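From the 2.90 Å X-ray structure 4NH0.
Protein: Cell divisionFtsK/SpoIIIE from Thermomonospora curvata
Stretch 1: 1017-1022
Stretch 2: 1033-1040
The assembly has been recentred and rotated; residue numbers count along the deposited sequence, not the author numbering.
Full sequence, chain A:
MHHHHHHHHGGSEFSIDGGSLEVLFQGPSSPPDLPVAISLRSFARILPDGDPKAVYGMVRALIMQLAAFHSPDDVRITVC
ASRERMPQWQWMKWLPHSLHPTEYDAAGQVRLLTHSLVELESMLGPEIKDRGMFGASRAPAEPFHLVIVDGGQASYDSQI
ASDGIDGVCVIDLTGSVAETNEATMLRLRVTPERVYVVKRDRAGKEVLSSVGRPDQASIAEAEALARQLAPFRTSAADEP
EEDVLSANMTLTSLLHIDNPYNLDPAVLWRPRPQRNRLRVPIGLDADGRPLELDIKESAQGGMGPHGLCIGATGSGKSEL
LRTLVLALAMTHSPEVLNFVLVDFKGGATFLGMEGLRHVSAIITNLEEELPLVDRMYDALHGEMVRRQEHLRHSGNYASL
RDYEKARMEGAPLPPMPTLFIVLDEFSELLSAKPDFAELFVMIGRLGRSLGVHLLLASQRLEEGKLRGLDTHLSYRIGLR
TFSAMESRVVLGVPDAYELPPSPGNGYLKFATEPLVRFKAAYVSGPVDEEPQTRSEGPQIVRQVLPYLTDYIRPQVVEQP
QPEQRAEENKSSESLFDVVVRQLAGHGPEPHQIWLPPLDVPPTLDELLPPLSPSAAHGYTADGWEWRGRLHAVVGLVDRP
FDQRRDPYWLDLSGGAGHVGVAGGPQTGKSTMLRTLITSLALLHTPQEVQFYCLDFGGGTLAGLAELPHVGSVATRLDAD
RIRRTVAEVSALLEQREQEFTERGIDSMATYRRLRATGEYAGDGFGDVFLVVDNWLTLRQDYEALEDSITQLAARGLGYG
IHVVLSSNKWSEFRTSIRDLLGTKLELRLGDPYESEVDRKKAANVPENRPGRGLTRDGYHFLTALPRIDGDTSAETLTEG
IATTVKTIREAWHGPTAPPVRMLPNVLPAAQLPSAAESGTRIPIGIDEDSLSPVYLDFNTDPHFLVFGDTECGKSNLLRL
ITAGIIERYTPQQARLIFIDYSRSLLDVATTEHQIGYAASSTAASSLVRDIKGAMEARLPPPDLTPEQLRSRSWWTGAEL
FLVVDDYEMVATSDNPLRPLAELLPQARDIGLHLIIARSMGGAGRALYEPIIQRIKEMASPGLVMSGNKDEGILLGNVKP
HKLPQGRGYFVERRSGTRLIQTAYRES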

# COMPACT_ATOMS: atom_id res chain seq x y z
N ALA A 1017 36.75 -25.92 56.23
CA ALA A 1017 36.40 -25.78 57.64
C ALA A 1017 34.94 -25.36 57.79
O ALA A 1017 34.31 -25.63 58.82
CB ALA A 1017 37.31 -24.77 58.32
N ARG A 1018 34.40 -24.71 56.77
CA ARG A 1018 33.02 -24.23 56.80
C ARG A 1018 32.04 -25.29 56.33
O ARG A 1018 30.83 -25.07 56.35
CB ARG A 1018 32.87 -22.98 55.94
CG ARG A 1018 33.67 -21.78 56.44
CD ARG A 1018 33.30 -20.53 55.65
NE ARG A 1018 34.03 -19.36 56.13
CZ ARG A 1018 33.85 -18.13 55.65
NH1 ARG A 1018 32.96 -17.91 54.70
NH2 ARG A 1018 34.55 -17.12 56.14
N LEU A 1019 32.56 -26.44 55.91
CA LEU A 1019 31.72 -27.53 55.42
C LEU A 1019 30.75 -28.00 56.49
O LEU A 1019 31.12 -28.14 57.66
CB LEU A 1019 32.59 -28.70 54.94
CG LEU A 1019 33.38 -28.45 53.66
CD1 LEU A 1019 34.23 -29.66 53.30
CD2 LEU A 1019 32.45 -28.09 52.51
N PRO A 1020 29.49 -28.24 56.10
CA PRO A 1020 28.40 -28.57 57.01
C PRO A 1020 28.58 -29.90 57.73
O PRO A 1020 28.83 -30.92 57.08
CB PRO A 1020 27.17 -28.63 56.09
CG PRO A 1020 27.57 -27.90 54.86
CD PRO A 1020 29.03 -28.15 54.70
N PRO A 1021 28.46 -29.90 59.07
CA PRO A 1021 28.34 -31.14 59.84
C PRO A 1021 27.13 -31.94 59.38
O PRO A 1021 26.14 -31.36 58.95
CB PRO A 1021 28.15 -30.63 61.28
CG PRO A 1021 28.84 -29.31 61.30
CD PRO A 1021 28.60 -28.72 59.94
N PRO A 1022 27.21 -33.28 59.45
CA PRO A 1022 26.20 -34.19 58.90
C PRO A 1022 24.81 -34.03 59.51
O PRO A 1022 23.82 -34.24 58.81
CB PRO A 1022 26.76 -35.58 59.24
CG PRO A 1022 28.22 -35.36 59.43
CD PRO A 1022 28.35 -34.01 60.04
N SER A 1033 24.61 -20.99 60.18
CA SER A 1033 24.88 -20.64 61.57
C SER A 1033 26.19 -21.22 62.09
O SER A 1033 26.87 -20.60 62.90
CB SER A 1033 23.73 -21.12 62.46
OG SER A 1033 22.48 -20.86 61.86
N TRP A 1034 26.55 -22.40 61.59
CA TRP A 1034 27.67 -23.16 62.13
C TRP A 1034 29.03 -22.51 61.87
O TRP A 1034 30.04 -22.93 62.44
CB TRP A 1034 27.67 -24.58 61.57
CG TRP A 1034 28.03 -24.67 60.12
CD1 TRP A 1034 29.28 -24.90 59.61
CD2 TRP A 1034 27.15 -24.54 59.00
NE1 TRP A 1034 29.22 -24.92 58.24
CE2 TRP A 1034 27.93 -24.70 57.84
CE3 TRP A 1034 25.78 -24.30 58.87
CZ2 TRP A 1034 27.39 -24.63 56.56
CZ3 TRP A 1034 25.24 -24.23 57.60
CH2 TRP A 1034 26.04 -24.39 56.46
N TRP A 1035 29.06 -21.49 61.02
CA TRP A 1035 30.30 -20.76 60.77
C TRP A 1035 30.04 -19.26 60.70
O TRP A 1035 28.96 -18.82 60.33
CB TRP A 1035 30.97 -21.24 59.49
CG TRP A 1035 30.19 -20.97 58.24
CD1 TRP A 1035 29.31 -21.81 57.62
CD2 TRP A 1035 30.22 -19.77 57.45
NE1 TRP A 1035 28.79 -21.21 56.50
CE2 TRP A 1035 29.33 -19.96 56.37
CE3 TRP A 1035 30.91 -18.56 57.55
CZ2 TRP A 1035 29.12 -18.98 55.40
CZ3 TRP A 1035 30.69 -17.59 56.59
CH2 TRP A 1035 29.80 -17.81 55.53
N THR A 1036 31.06 -18.49 61.06
CA THR A 1036 30.98 -17.04 60.99
C THR A 1036 32.17 -16.49 60.21
O THR A 1036 33.13 -17.20 59.94
CB THR A 1036 30.96 -16.40 62.39
OG1 THR A 1036 32.11 -16.82 63.13
CG2 THR A 1036 29.70 -16.80 63.14
N GLY A 1037 32.08 -15.22 59.84
CA GLY A 1037 33.13 -14.59 59.05
C GLY A 1037 32.59 -14.02 57.76
O GLY A 1037 31.37 -13.98 57.55
N ALA A 1038 33.49 -13.59 56.88
CA ALA A 1038 33.09 -12.97 55.63
C ALA A 1038 32.98 -14.00 54.50
O ALA A 1038 33.49 -15.11 54.61
CB ALA A 1038 34.08 -11.89 55.25
N GLU A 1039 32.29 -13.61 53.43
CA GLU A 1039 32.22 -14.44 52.24
C GLU A 1039 33.44 -14.16 51.37
O GLU A 1039 34.03 -13.08 51.44
CB GLU A 1039 30.93 -14.16 51.46
CG GLU A 1039 29.67 -14.54 52.21
CD GLU A 1039 28.42 -14.36 51.37
OE1 GLU A 1039 28.53 -13.82 50.25
OE2 GLU A 1039 27.33 -14.75 51.83
N LEU A 1040 33.83 -15.13 50.55
CA LEU A 1040 35.01 -14.97 49.71
C LEU A 1040 34.66 -14.88 48.24
O LEU A 1040 33.96 -15.74 47.70
CB LEU A 1040 35.99 -16.13 49.94
CG LEU A 1040 37.24 -16.12 49.06
CD1 LEU A 1040 38.00 -14.82 49.23
CD2 LEU A 1040 38.13 -17.30 49.39

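How does Arg 1018 reach the second stretch when its CA-to-CB bond points sideways? Chi1 is m, and chi2, chi3 and chi4 are all near 180°, so the chain runs out almost fully extended. That reach brings NH1 and NH2 to the carbonyl of Ala 1038: both donate hydrogen bonds to Ala 1038 O, at 2.9 Å from NH1 and 2.7 Å from NH2, and the acceptor lies near the guanidinium plane.

What does Trp 1035 do with its p rotamer? With chi1 at 65° and chi2 at -93°, its indole lies along the arginine. The guanidinium stacks flat on it, centres 4.0 Å apart and planes at 15°, while Arg 1018 CD sits over the six-membered ring. Because the edge of the guanidinium serves the carbonyl, its face remains free for the stack.

How is Trp 1034 held? Also p, with chi2 at 94°, it directs NE1 to the backbone of the first stretch, where Trp 1034 NE1 donates a very short 2.5 Å hydrogen bond to Arg 1018 O. Pro 1021 CD covers a face of the five-membered ring, and Pro 1020 CG packs 3.7 Å from Trp 1034 CZ2.

Why is Gly 1037 a glycine? At phi 123° and psi -171°, a CB would jam against the preceding carbonyl oxygen; it would also crowd Arg 1018 NH2.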